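Local coordinates for protein arabinosyltransferase C (PDB 3PTY) that probably polymerises arabinose into the arabinan of cell-wall arabinogalactan, and is represented here by its lectin-like, carbohydrate-binding C-terminal domain, at residues S148-L153 with Q224-A229; C31-D36 with S329-D334; Q141-L146 with D230-A235; A200-A205 with F336-A341. All blocks are in the same frame, centred on the assembly; numbering follows the deposited sequence.

Interaction 1. Residues S148-L153 with Q224-A229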
loop_
_atom_site.group_PDB
_atom_site.type_symbol
_atom_site.label_atom_id
_atom_site.label_comp_id
_atom_site.label_asym_id
_atom_site.label_seq_id
_atom_site.Cartn_x
_atom_site.Cartn_y
_atom_site.Cartn_z
ATOM N N SER A 148 -18.993 -30.966 -8.763
ATOM C CA SER A 148 -18.597 -31.664 -7.551
ATOM C C SER A 148 -19.695 -32.625 -7.118
ATOM O O SER A 148 -20.818 -32.581 -7.628
ATOM C CB SER A 148 -18.315 -30.671 -6.414
ATOM O OG SER A 148 -19.532 -30.208 -5.830
ATOM N N GLY A 149 -19.366 -33.490 -6.167
ATOM C CA GLY A 149 -20.380 -34.253 -5.472
ATOM C C GLY A 149 -21.141 -33.320 -4.549
ATOM O O GLY A 149 -20.808 -32.126 -4.416
ATOM N N TRP A 150 -22.163 -33.858 -3.898
ATOM C CA TRP A 150 -22.985 -33.068 -2.990
ATOM C C TRP A 150 -22.354 -32.901 -1.613
ATOM O O TRP A 150 -21.789 -33.849 -1.056
ATOM C CB TRP A 150 -24.367 -33.706 -2.839
ATOM C CG TRP A 150 -25.188 -33.663 -4.092
ATOM C CD1 TRP A 150 -25.445 -34.702 -4.945
ATOM C CD2 TRP A 150 -25.869 -32.522 -4.629
ATOM N NE1 TRP A 150 -26.245 -34.274 -5.982
ATOM C CE2 TRP A 150 -26.527 -32.942 -5.809
ATOM C CE3 TRP A 150 -26.000 -31.188 -4.221
ATOM C CZ2 TRP A 150 -27.296 -32.076 -6.591
ATOM C CZ3 TRP A 150 -26.775 -30.320 -5.001
ATOM C CH2 TRP A 150 -27.409 -30.772 -6.173
ATOM N N TYR A 151 -22.485 -31.693 -1.064
ATOM C CA TYR A 151 -22.036 -31.379 0.286
ATOM C C TYR A 151 -23.242 -31.040 1.158
ATOM O O TYR A 151 -24.210 -30.458 0.686
ATOM C CB TYR A 151 -21.084 -30.182 0.259
ATOM C CG TYR A 151 -19.761 -30.473 -0.406
ATOM C CD1 TYR A 151 -19.601 -30.310 -1.782
ATOM C CD2 TYR A 151 -18.666 -30.919 0.340
ATOM C CE1 TYR A 151 -18.384 -30.572 -2.396
ATOM C CE2 TYR A 151 -17.444 -31.196 -0.272
ATOM C CZ TYR A 151 -17.313 -31.019 -1.635
ATOM O OH TYR A 151 -16.107 -31.266 -2.245
ATOM N N ARG A 152 -23.162 -31.381 2.438
ATOM C CA ARG A 152 -24.283 -31.222 3.352
ATOM C C ARG A 152 -24.293 -29.822 3.953
ATOM O O ARG A 152 -23.281 -29.357 4.484
ATOM C CB ARG A 152 -24.189 -32.278 4.455
ATOM C CG ARG A 152 -25.341 -32.284 5.469
ATOM C CD ARG A 152 -26.592 -32.999 4.939
ATOM N NE ARG A 152 -26.471 -34.453 4.728
ATOM C CZ ARG A 152 -25.530 -35.251 5.239
ATOM N NH1 ARG A 152 -24.572 -34.780 6.027
ATOM N NH2 ARG A 152 -25.549 -36.550 4.958
ATOM N N LEU A 153 -25.433 -29.144 3.867
ATOM C CA LEU A 153 -25.595 -27.865 4.559
ATOM C C LEU A 153 -25.864 -28.135 6.032
ATOM O O LEU A 153 -26.504 -29.126 6.372
ATOM C CB LEU A 153 -26.752 -27.059 3.966
ATOM C CG LEU A 153 -26.561 -26.445 2.579
ATOM C CD1 LEU A 153 -27.905 -25.977 2.030
ATOM C CD2 LEU A 153 -25.576 -25.282 2.622
ATOM N N GLN A 224 -28.548 -29.747 0.556
ATOM C CA GLN A 224 -27.275 -30.106 -0.064
ATOM C C GLN A 224 -26.872 -29.068 -1.104
ATOM O O GLN A 224 -27.731 -28.435 -1.719
ATOM C CB GLN A 224 -27.380 -31.486 -0.732
ATOM C CG GLN A 224 -27.918 -32.576 0.179
ATOM C CD GLN A 224 -27.955 -33.944 -0.481
ATOM O OE1 GLN A 224 -27.194 -34.227 -1.413
ATOM N NE2 GLN A 224 -28.837 -34.810 0.012
ATOM N N VAL A 225 -25.567 -28.890 -1.305
ATOM C CA VAL A 225 -25.091 -27.996 -2.357
ATOM C C VAL A 225 -23.939 -28.639 -3.105
ATOM O O VAL A 225 -23.270 -29.530 -2.581
ATOM C CB VAL A 225 -24.615 -26.637 -1.805
ATOM C CG1 VAL A 225 -25.773 -25.878 -1.162
ATOM C CG2 VAL A 225 -23.454 -26.833 -0.815
ATOM N N ARG A 226 -23.706 -28.188 -4.329
ATOM C CA ARG A 226 -22.528 -28.627 -5.068
ATOM C C ARG A 226 -22.021 -27.487 -5.932
ATOM O O ARG A 226 -22.753 -26.532 -6.198
ATOM C CB ARG A 226 -22.842 -29.856 -5.926
ATOM C CG ARG A 226 -23.766 -29.578 -7.107
ATOM C CD ARG A 226 -24.042 -30.853 -7.924
ATOM N NE ARG A 226 -25.080 -30.628 -8.928
ATOM C CZ ARG A 226 -25.678 -31.589 -9.628
ATOM N NH1 ARG A 226 -25.340 -32.868 -9.454
ATOM N NH2 ARG A 226 -26.616 -31.267 -10.511
ATOM N N LEU A 227 -20.772 -27.599 -6.370
ATOM C CA LEU A 227 -20.153 -26.604 -7.232
ATOM C C LEU A 227 -20.175 -27.066 -8.676
ATOM O O LEU A 227 -19.962 -28.247 -8.963
ATOM C CB LEU A 227 -18.688 -26.384 -6.824
ATOM C CG LEU A 227 -18.430 -25.958 -5.382
ATOM C CD1 LEU A 227 -16.924 -25.783 -5.147
ATOM C CD2 LEU A 227 -19.195 -24.671 -5.073
ATOM N N VAL A 228 -20.417 -26.135 -9.589
ATOM C CA VAL A 228 -20.301 -26.436 -11.006
ATOM C C VAL A 228 -19.501 -25.326 -11.659
ATOM O O VAL A 228 -19.670 -24.150 -11.336
ATOM C CB VAL A 228 -21.675 -26.589 -11.687
ATOM C CG1 VAL A 228 -22.465 -27.736 -11.042
ATOM C CG2 VAL A 228 -22.457 -25.289 -11.617
ATOM N N ALA A 229 -18.605 -25.707 -12.558
ATOM C CA ALA A 229 -17.755 -24.738 -13.219
ATOM C C ALA A 229 -17.636 -25.104 -14.685
ATOM O O ALA A 229 -17.600 -26.281 -15.042
ATOM C CB ALA A 229 -16.368 -24.688 -12.558
HETATM O O HOH W 1 -22.980 -34.114 -8.404
#

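Interaction 2. Residues C31-D36 with S329-D334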
loop_
_atom_site.group_PDB
_atom_site.type_symbol
_atom_site.label_atom_id
_atom_site.label_comp_id
_atom_site.label_asym_id
_atom_site.label_seq_id
_atom_site.Cartn_x
_atom_site.Cartn_y
_atom_site.Cartn_z
ATOM N N CYS A 31 -12.742 0.289 18.953
ATOM C CA CYS A 31 -11.532 -0.167 18.289
ATOM C C CYS A 31 -11.630 -0.040 16.769
ATOM O O CYS A 31 -11.005 -0.793 16.020
ATOM C CB CYS A 31 -11.170 -1.577 18.757
ATOM S SG CYS A 31 -10.590 -1.585 20.506
ATOM N N GLY A 32 -12.399 0.954 16.330
ATOM C CA GLY A 32 -12.485 1.297 14.925
ATOM C C GLY A 32 -12.852 0.120 14.043
ATOM O O GLY A 32 -13.796 -0.616 14.322
ATOM N N LEU A 33 -12.096 -0.055 12.971
ATOM C CA LEU A 33 -12.390 -1.083 11.981
ATOM C C LEU A 33 -12.143 -2.504 12.508
ATOM O O LEU A 33 -12.641 -3.474 11.944
ATOM C CB LEU A 33 -11.548 -0.825 10.728
ATOM C CG LEU A 33 -11.853 -1.619 9.461
ATOM C CD1 LEU A 33 -13.310 -1.439 9.051
ATOM C CD2 LEU A 33 -10.915 -1.168 8.358
ATOM N N ALA A 34 -11.379 -2.630 13.591
ATOM C CA ALA A 34 -11.044 -3.952 14.127
ATOM C C ALA A 34 -12.284 -4.715 14.600
ATOM O O ALA A 34 -12.262 -5.939 14.730
ATOM C CB ALA A 34 -10.022 -3.832 15.269
ATOM N N GLU A 35 -13.361 -3.992 14.877
ATOM C CA GLU A 35 -14.595 -4.631 15.319
ATOM C C GLU A 35 -15.442 -5.090 14.129
ATOM O O GLU A 35 -16.362 -5.886 14.291
ATOM C CB GLU A 35 -15.404 -3.667 16.196
ATOM C CG GLU A 35 -14.675 -3.235 17.465
ATOM C CD GLU A 35 -15.426 -2.176 18.262
ATOM O OE1 GLU A 35 -14.811 -1.584 19.178
ATOM O OE2 GLU A 35 -16.622 -1.934 17.980
ATOM N N ASP A 36 -15.136 -4.583 12.939
ATOM C CA ASP A 36 -15.954 -4.880 11.755
ATOM C C ASP A 36 -15.313 -5.879 10.794
ATOM O O ASP A 36 -16.004 -6.486 9.977
ATOM C CB ASP A 36 -16.304 -3.595 11.006
ATOM C CG ASP A 36 -17.335 -2.749 11.749
ATOM O OD1 ASP A 36 -17.341 -2.766 12.997
ATOM O OD2 ASP A 36 -18.143 -2.068 11.089
ATOM N N SER A 329 -10.427 -13.088 5.569
ATOM C CA SER A 329 -11.205 -12.144 6.361
ATOM C C SER A 329 -12.319 -11.512 5.531
ATOM O O SER A 329 -12.261 -11.514 4.301
ATOM C CB SER A 329 -10.297 -11.051 6.936
ATOM O OG SER A 329 -9.855 -10.186 5.903
ATOM N N TYR A 330 -13.315 -10.950 6.219
ATOM C CA TYR A 330 -14.511 -10.407 5.578
ATOM C C TYR A 330 -14.958 -9.164 6.330
ATOM O O TYR A 330 -14.881 -9.121 7.551
ATOM C CB TYR A 330 -15.642 -11.449 5.606
ATOM C CG TYR A 330 -15.162 -12.816 5.173
ATOM C CD1 TYR A 330 -14.606 -13.692 6.088
ATOM C CD2 TYR A 330 -15.239 -13.217 3.843
ATOM C CE1 TYR A 330 -14.144 -14.936 5.701
ATOM C CE2 TYR A 330 -14.773 -14.473 3.443
ATOM C CZ TYR A 330 -14.231 -15.321 4.380
ATOM O OH TYR A 330 -13.760 -16.564 4.013
ATOM N N LEU A 331 -15.435 -8.157 5.607
ATOM C CA LEU A 331 -15.950 -6.948 6.252
ATOM C C LEU A 331 -17.440 -7.112 6.560
ATOM O O LEU A 331 -18.255 -7.234 5.649
ATOM C CB LEU A 331 -15.743 -5.733 5.345
ATOM C CG LEU A 331 -16.184 -4.386 5.918
ATOM C CD1 LEU A 331 -15.382 -4.056 7.179
ATOM C CD2 LEU A 331 -16.036 -3.283 4.869
ATOM N N LYS A 332 -17.791 -7.106 7.843
ATOM C CA LYS A 332 -19.186 -7.269 8.278
ATOM C C LYS A 332 -20.185 -6.312 7.595
ATOM O O LYS A 332 -21.326 -6.692 7.288
ATOM C CB LYS A 332 -19.263 -7.099 9.796
ATOM C CG LYS A 332 -20.657 -7.198 10.373
ATOM C CD LYS A 332 -20.626 -7.150 11.896
ATOM C CE LYS A 332 -20.061 -5.832 12.394
ATOM N NZ LYS A 332 -20.406 -5.590 13.824
ATOM N N ASP A 333 -19.751 -5.077 7.357
ATOM C CA ASP A 333 -20.591 -4.039 6.743
ATOM C C ASP A 333 -20.860 -4.223 5.247
ATOM O O ASP A 333 -21.810 -3.651 4.712
ATOM C CB ASP A 333 -19.966 -2.663 6.960
ATOM C CG ASP A 333 -19.651 -2.397 8.416
ATOM O OD1 ASP A 333 -18.504 -2.673 8.831
ATOM O OD2 ASP A 333 -20.558 -1.937 9.142
ATOM N N ASP A 334 -20.015 -4.996 4.573
ATOM C CA ASP A 334 -20.179 -5.233 3.147
ATOM C C ASP A 334 -19.408 -6.479 2.775
ATOM O O ASP A 334 -18.204 -6.413 2.567
ATOM C CB ASP A 334 -19.662 -4.033 2.334
ATOM C CG ASP A 334 -19.869 -4.203 0.830
ATOM O OD1 ASP A 334 -20.276 -5.313 0.369
ATOM O OD2 ASP A 334 -19.622 -3.217 0.100
#

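Interaction 3. Residues Q141-L146 with D230-A235. With CA (calcium ion), chain C.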
loop_
_atom_site.group_PDB
_atom_site.type_symbol
_atom_site.label_atom_id
_atom_site.label_comp_id
_atom_site.label_asym_id
_atom_site.label_seq_id
_atom_site.Cartn_x
_atom_site.Cartn_y
_atom_site.Cartn_z
ATOM N N GLN A 141 -4.779 -25.965 -25.361
ATOM C CA GLN A 141 -5.904 -25.664 -24.487
ATOM C C GLN A 141 -7.126 -26.478 -24.885
ATOM O O GLN A 141 -7.412 -26.635 -26.069
ATOM C CB GLN A 141 -6.214 -24.170 -24.544
ATOM C CG GLN A 141 -5.029 -23.303 -24.162
ATOM C CD GLN A 141 -4.560 -23.570 -22.744
ATOM O OE1 GLN A 141 -5.311 -23.382 -21.786
ATOM N NE2 GLN A 141 -3.316 -24.012 -22.602
ATOM N N VAL A 142 -7.848 -26.997 -23.895
ATOM C CA VAL A 142 -9.041 -27.797 -24.155
ATOM C C VAL A 142 -10.220 -27.318 -23.305
ATOM O O VAL A 142 -10.022 -26.659 -22.286
ATOM C CB VAL A 142 -8.784 -29.287 -23.868
ATOM C CG1 VAL A 142 -7.605 -29.791 -24.705
ATOM C CG2 VAL A 142 -8.509 -29.500 -22.386
ATOM N N PRO A 143 -11.452 -27.639 -23.728
ATOM C CA PRO A 143 -12.629 -27.293 -22.920
ATOM C C PRO A 143 -12.585 -28.026 -21.582
ATOM O O PRO A 143 -12.088 -29.149 -21.519
ATOM C CB PRO A 143 -13.803 -27.814 -23.761
ATOM C CG PRO A 143 -13.267 -27.953 -25.146
ATOM C CD PRO A 143 -11.817 -28.294 -24.998
ATOM N N ALA A 144 -13.101 -27.409 -20.525
ATOM C CA ALA A 144 -13.031 -28.021 -19.204
ATOM C C ALA A 144 -14.308 -27.756 -18.430
ATOM O O ALA A 144 -14.933 -26.704 -18.584
ATOM C CB ALA A 144 -11.819 -27.502 -18.442
ATOM N N MET A 145 -14.708 -28.722 -17.614
ATOM C CA MET A 145 -15.939 -28.592 -16.842
ATOM C C MET A 145 -15.785 -29.318 -15.531
ATOM O O MET A 145 -15.076 -30.316 -15.456
ATOM C CB MET A 145 -17.117 -29.226 -17.576
ATOM C CG MET A 145 -17.358 -28.715 -18.975
ATOM S SD MET A 145 -18.862 -29.476 -19.619
ATOM C CE MET A 145 -20.047 -28.933 -18.385
ATOM N N LEU A 146 -16.486 -28.845 -14.508
ATOM C CA LEU A 146 -16.454 -29.510 -13.215
ATOM C C LEU A 146 -17.834 -29.523 -12.587
ATOM O O LEU A 146 -18.561 -28.533 -12.639
ATOM C CB LEU A 146 -15.474 -28.807 -12.276
ATOM C CG LEU A 146 -15.324 -29.397 -10.868
ATOM C CD1 LEU A 146 -14.659 -30.776 -10.925
ATOM C CD2 LEU A 146 -14.504 -28.475 -9.994
ATOM N N ASP A 230 -17.568 -24.085 -15.528
ATOM C CA ASP A 230 -17.519 -24.289 -16.964
ATOM C C ASP A 230 -16.454 -23.371 -17.539
ATOM O O ASP A 230 -16.567 -22.145 -17.466
ATOM C CB ASP A 230 -18.887 -23.997 -17.585
ATOM C CG ASP A 230 -18.972 -24.427 -19.036
ATOM O OD1 ASP A 230 -18.143 -25.261 -19.462
ATOM O OD2 ASP A 230 -19.869 -23.931 -19.750
ATOM N N ASP A 231 -15.405 -23.973 -18.083
ATOM C CA ASP A 231 -14.310 -23.222 -18.670
ATOM C C ASP A 231 -14.126 -23.606 -20.135
ATOM O O ASP A 231 -13.297 -24.465 -20.474
ATOM C CB ASP A 231 -13.028 -23.479 -17.885
ATOM C CG ASP A 231 -11.830 -22.835 -18.515
ATOM O OD1 ASP A 231 -12.019 -21.988 -19.411
ATOM O OD2 ASP A 231 -10.697 -23.176 -18.113
ATOM N N GLN A 232 -14.902 -22.952 -20.993
ATOM C CA GLN A 232 -14.902 -23.209 -22.430
ATOM C C GLN A 232 -13.987 -22.249 -23.181
ATOM O O GLN A 232 -13.806 -22.370 -24.388
ATOM C CB GLN A 232 -16.320 -23.065 -22.983
ATOM C CG GLN A 232 -17.321 -24.034 -22.387
ATOM C CD GLN A 232 -17.044 -25.467 -22.791
ATOM O OE1 GLN A 232 -16.747 -25.750 -23.951
ATOM N NE2 GLN A 232 -17.144 -26.383 -21.833
ATOM N N ASP A 233 -13.421 -21.285 -22.465
ATOM C CA ASP A 233 -12.583 -20.268 -23.084
ATOM C C ASP A 233 -11.166 -20.800 -23.223
ATOM O O ASP A 233 -10.500 -21.045 -22.229
ATOM C CB ASP A 233 -12.601 -18.997 -22.233
ATOM C CG ASP A 233 -11.791 -17.860 -22.841
ATOM O OD1 ASP A 233 -10.934 -18.118 -23.713
ATOM O OD2 ASP A 233 -12.007 -16.702 -22.426
ATOM N N LEU A 234 -10.700 -20.963 -24.455
ATOM C CA LEU A 234 -9.429 -21.634 -24.703
ATOM C C LEU A 234 -8.213 -20.716 -24.665
ATOM O O LEU A 234 -7.091 -21.170 -24.874
ATOM C CB LEU A 234 -9.481 -22.395 -26.030
ATOM C CG LEU A 234 -10.636 -23.390 -26.139
ATOM C CD1 LEU A 234 -10.622 -24.074 -27.499
ATOM C CD2 LEU A 234 -10.573 -24.417 -25.015
ATOM N N ALA A 235 -8.420 -19.430 -24.399
ATOM C CA ALA A 235 -7.290 -18.555 -24.122
ATOM C C ALA A 235 -6.559 -19.094 -22.894
ATOM O O ALA A 235 -7.189 -19.401 -21.885
ATOM C CB ALA A 235 -7.753 -17.126 -23.888
HETATM CA CA CA C . -9.570 -22.320 -20.303
HETATM O O HOH W 2 -7.550 -22.029 -21.851
HETATM O O HOH W 3 -7.653 -23.764 -19.217
HETATM O O HOH W 4 -10.673 -24.363 -21.242
#

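Interaction 4. Residues A200-A205 with F336-A341. With AFO (octyl alpha-D-arabinofuranoside), chain B.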
loop_
_atom_site.group_PDB
_atom_site.type_symbol
_atom_site.label_atom_id
_atom_site.label_comp_id
_atom_site.label_asym_id
_atom_site.label_seq_id
_atom_site.Cartn_x
_atom_site.Cartn_y
_atom_site.Cartn_z
ATOM N N ALA A 200 -19.938 -13.776 -5.557
ATOM C CA ALA A 200 -19.237 -12.505 -5.688
ATOM C C ALA A 200 -17.745 -12.802 -5.685
ATOM O O ALA A 200 -17.228 -13.422 -4.759
ATOM C CB ALA A 200 -19.588 -11.575 -4.544
ATOM N N ASP A 201 -17.059 -12.363 -6.730
ATOM C CA ASP A 201 -15.640 -12.630 -6.887
ATOM C C ASP A 201 -14.893 -11.431 -6.306
ATOM O O ASP A 201 -14.854 -10.369 -6.917
ATOM C CB ASP A 201 -15.321 -12.825 -8.375
ATOM C CG ASP A 201 -13.869 -13.191 -8.626
ATOM O OD1 ASP A 201 -13.056 -13.103 -7.685
ATOM O OD2 ASP A 201 -13.540 -13.582 -9.767
ATOM N N VAL A 202 -14.335 -11.593 -5.110
ATOM C CA VAL A 202 -13.715 -10.471 -4.395
ATOM C C VAL A 202 -12.207 -10.689 -4.287
ATOM O O VAL A 202 -11.760 -11.691 -3.738
ATOM C CB VAL A 202 -14.313 -10.304 -2.975
ATOM C CG1 VAL A 202 -13.674 -9.123 -2.252
ATOM C CG2 VAL A 202 -15.830 -10.122 -3.046
ATOM N N GLY A 203 -11.428 -9.752 -4.819
ATOM C CA GLY A 203 -9.981 -9.865 -4.776
ATOM C C GLY A 203 -9.372 -9.850 -6.164
ATOM O O GLY A 203 -10.077 -9.968 -7.161
ATOM N N ALA A 204 -8.053 -9.711 -6.230
ATOM C CA ALA A 204 -7.367 -9.591 -7.512
ATOM C C ALA A 204 -7.152 -10.947 -8.182
ATOM O O ALA A 204 -6.662 -11.881 -7.556
ATOM C CB ALA A 204 -6.034 -8.873 -7.330
ATOM N N ALA A 205 -7.530 -11.048 -9.451
ATOM C CA ALA A 205 -7.294 -12.251 -10.242
ATOM C C ALA A 205 -5.932 -12.130 -10.925
ATOM O O ALA A 205 -5.483 -11.021 -11.209
ATOM C CB ALA A 205 -8.390 -12.421 -11.278
ATOM N N PHE A 336 -19.035 -8.106 0.258
ATOM C CA PHE A 336 -18.454 -8.159 -1.076
ATOM C C PHE A 336 -17.324 -7.140 -1.248
ATOM O O PHE A 336 -16.782 -6.987 -2.335
ATOM C CB PHE A 336 -19.522 -7.926 -2.157
ATOM C CG PHE A 336 -20.595 -8.991 -2.201
ATOM C CD1 PHE A 336 -21.763 -8.785 -2.922
ATOM C CD2 PHE A 336 -20.436 -10.189 -1.523
ATOM C CE1 PHE A 336 -22.753 -9.761 -2.972
ATOM C CE2 PHE A 336 -21.418 -11.168 -1.557
ATOM C CZ PHE A 336 -22.579 -10.954 -2.284
ATOM N N ARG A 337 -16.977 -6.442 -0.177
ATOM C CA ARG A 337 -15.919 -5.433 -0.247
ATOM C C ARG A 337 -14.533 -6.036 0.015
ATOM O O ARG A 337 -14.330 -6.729 1.012
ATOM C CB ARG A 337 -16.215 -4.302 0.752
ATOM C CG ARG A 337 -15.024 -3.409 1.068
ATOM C CD ARG A 337 -14.666 -2.543 -0.104
ATOM N NE ARG A 337 -15.683 -1.525 -0.325
ATOM C CZ ARG A 337 -15.626 -0.612 -1.283
ATOM N NH1 ARG A 337 -14.588 -0.581 -2.113
ATOM N NH2 ARG A 337 -16.606 0.267 -1.407
ATOM N N ASP A 338 -13.591 -5.785 -0.893
ATOM C CA ASP A 338 -12.182 -6.103 -0.646
ATOM C C ASP A 338 -11.610 -4.991 0.247
ATOM O O ASP A 338 -11.108 -3.982 -0.241
ATOM C CB ASP A 338 -11.411 -6.198 -1.974
ATOM C CG ASP A 338 -10.034 -6.849 -1.816
ATOM O OD1 ASP A 338 -9.692 -7.286 -0.699
ATOM O OD2 ASP A 338 -9.290 -6.919 -2.813
ATOM N N TRP A 339 -11.718 -5.159 1.560
ATOM C CA TRP A 339 -11.379 -4.075 2.487
ATOM C C TRP A 339 -9.876 -3.826 2.584
ATOM O O TRP A 339 -9.443 -2.715 2.903
ATOM C CB TRP A 339 -11.937 -4.358 3.888
ATOM C CG TRP A 339 -11.242 -5.495 4.587
ATOM C CD1 TRP A 339 -11.594 -6.820 4.557
ATOM C CD2 TRP A 339 -10.072 -5.408 5.411
ATOM N NE1 TRP A 339 -10.713 -7.557 5.307
ATOM C CE2 TRP A 339 -9.771 -6.718 5.842
ATOM C CE3 TRP A 339 -9.249 -4.353 5.818
ATOM C CZ2 TRP A 339 -8.681 -6.996 6.662
ATOM C CZ3 TRP A 339 -8.160 -4.637 6.639
ATOM C CH2 TRP A 339 -7.891 -5.943 7.052
ATOM N N GLY A 340 -9.097 -4.871 2.321
ATOM C CA GLY A 340 -7.670 -4.887 2.621
ATOM C C GLY A 340 -7.331 -6.293 3.075
ATOM O O GLY A 340 -8.093 -7.221 2.804
ATOM N N ALA A 341 -6.215 -6.466 3.776
ATOM C CA ALA A 341 -5.774 -7.804 4.151
ATOM C C ALA A 341 -5.143 -7.827 5.534
ATOM O O ALA A 341 -4.416 -6.911 5.909
ATOM C CB ALA A 341 -4.773 -8.345 3.119
HETATM C C1 AFO B . -15.042 4.546 0.425
HETATM O O1 AFO B . -16.140 3.782 0.928
HETATM C C2 AFO B . -14.161 4.890 1.621
HETATM O O2 AFO B . -12.772 4.653 1.355
HETATM C C3 AFO B . -14.425 6.351 1.927
HETATM O O3 AFO B . -14.941 6.444 3.250
HETATM C C4 AFO B . -15.499 6.782 0.938
HETATM O O4 AFO B . -15.525 5.788 -0.097
HETATM C C5 AFO B . -15.267 8.178 0.367
HETATM O O5 AFO B . -16.504 8.694 -0.150
HETATM C "C1'" AFO B . -17.116 3.452 -0.056
HETATM C "C2'" AFO B . -18.335 2.905 0.678
HETATM C "C3'" AFO B . -19.220 2.044 -0.219
HETATM C "C4'" AFO B . -20.528 1.746 0.503
HETATM C "C5'" AFO B . -20.369 1.873 2.015
HETATM C "C6'" AFO B . -19.641 0.685 2.637
HETATM C "C7'" AFO B . -19.306 0.960 4.101
HETATM C "C8'" AFO B . -18.669 -0.246 4.756
HETATM O O HOH W 5 -7.013 -8.345 -3.270
#

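Interaction 1. Residues S148-L153 with Q224-A229
Trp-150 and Arg-226 make the main side-chain contact. CD of the arginine stands over one face of the indole, 3.7 Å from the centroid of the six-membered ring, as a CH-pi contact. Beyond it the guanidinium lies nearly flat against the ring, the planes 15° apart, with CZ 3.5 Å from Trp-150 CZ2. Arg-226 CG lies between the backbone N and the carbonyl carbon (chi1 69°), and the chain runs extended from there across the indole to NE, which reaches Gln-181 of strand 178-183. Gln-224 crosses Trp-150 at about a right angle, its OE1 3.2 Å from Trp-150 CB, while its NE2 is bonded to Asp-185. Among backbone bonds, Tyr-151 N donates to Val-225 O at 2.8 Å and Val-225 N to Tyr-151 O at 2.9 Å. Ser-148 adds two more: its N donates to Leu-227 O, and its OG accepts from Leu-227 N at 2.9 Å, a bond that Ser-148 O would take in regular pairing, while donating to Gly-149 O. Ser-148 O instead meets a water that links it to Arg-226 NH1. Apolar contact comes from Leu-153 CD2, 3.8 Å from Val-225 CG1. Strand 144-152 is broken by a bulge or short loop. This is an antiparallel strand pair with a local irregularity in the nine-stranded sheet of this beta-sandwich carbohydrate-binding module.

Interaction 2. Residues C31-D36 with S329-D334
The carboxylates of Asp-36 and Asp-333 approach each other with their planes 26° apart, though their side chains cross at about a right angle. OD2 of Asp-36 and OD1 of Asp-333 are modelled 2.4 Å apart, a clash that leaves the details of this meeting doubtful. The other carboxylate oxygen of Asp-36, OD1, forms a salt bridge with Lys-29; Lys-332 NZ, 4.2 Å from Asp-36 OD1, is too far for a second one. A third carboxylate, that of Glu-35, is met from above its plane by Cys-31 N, which donates to OE1 at 2.8 Å. Cys-31 is also disulfide-bonded to Cys-275. Strand 322-331 ends here in a type I beta turn from Leu-331 to Asp-334, beside the 3-10 segment 33-35 that leads into its antiparallel neighbour, strand 37-40. Lys-332 N donates to Asp-36 O at 2.9 Å, with an angle of 168° at the hydrogen, and joins turn to loop. Leu-33 CD1 also touches Leu-331 CD1 at 3.8 Å; both leucines pack on the second subunit, Leu-33 on its Leu-268 and Leu-331 on its Trp-267. Bound octyl arabinofuranoside touches Leu-331 and Asp-333.

Interaction 3. Residues Q141-L146 with D230-A235
Gln-141 leans on the Leu-234 carbonyl beside a calcium site built where two antiparallel strands run out into loops. Its CB and CG each lie 3.1 Å from Leu-234 O. A bend at chi2 (-61°) then turns the amide toward the metal's water shell: OE1 accepts from a calcium-bound water at 2.6 Å, and that water also donates to Ala-235 O, while NE2 is bonded to the carbonyls of Arg-137 and Gly-139, which fixes the amide's rotation. Calcium itself has seven ligands: both carboxylate oxygens of Asp-231, OD1 and OD2, each at 2.6 Å, the Asp-233 and His-238 carbonyls, and three waters. One of these waters ties Val-142 O to Asp-231 O. Leu-234 CD2 presses on Val-142 C and the Pro-143 ring. Ala-144 and Asp-231 form a hydrogen-bonded pair, Asp-231 N donating to Ala-144 O. Met-145 CG lies 3.7 Å from Gln-232 NE2, and that NE2 donates to the syn lone pair of Asp-230 OD1 at 2.8 Å.

Interaction 4. Residues A200-A205 with F336-A341
Ala-200 drives its methyl against the middle of the Phe-336 ring: CB sits 3.4 Å from the centroid, only 12° off the normal, as a close CH-pi contact. Two residues along, Val-202 packs with both of its methyls. CG2 touches Phe-336 O at 3.4 Å, whereas CG1, placed opposite the backbone N (chi1 -179°), meets Asp-338 N and CB. Asp-338 is the centre of an inverse gamma turn. Past Val-202 the fit slackens. Asp-338 OD2 comes 3.6 Å from Gly-203 CA, and water bridges the rest, donating to OD2 at 2.7 Å and accepting only a weak bond from Ala-204 N. No direct hydrogen bond joins the two segments. Arg-337 leaves the backbone directed away from 200-205, and the edge of its guanidinium meets the ligand, NH2 lying 3.4 Å from C3' of the octyl chain. The loop thus packs on the nine-stranded sheet and also helps form the octyl arabinofuranoside pocket, where the ligand is hydrogen-bonded by Asn-22 of the same chain and by the backbone O of Trp-267 of the second subunit.

Overall arrangement
From the N terminus, residues 31-36 come first and wait nearly 300 residues for their partner, so interaction 2 closes a loop that encloses interactions 3 and 1, joining the loop before strand 37-40 to the end of strand 322-331 in the mixed sheet. Interaction 1 is nested within interaction 3; these two are consecutive parts of one strand pairing, 144-152 with 224-231, joined by a probable hydrogen bond from Ala-229 N to Leu-146 O. Interaction 4 starts inside all three loops, at 200-205, and ends beyond them at 336-341, crossing each. It ties the nine-stranded sheet to the loop between strands 322-331 and 341-347. Interactions 2 and 4 touch through Ser-329 and Trp-339, and both reach the second subunit.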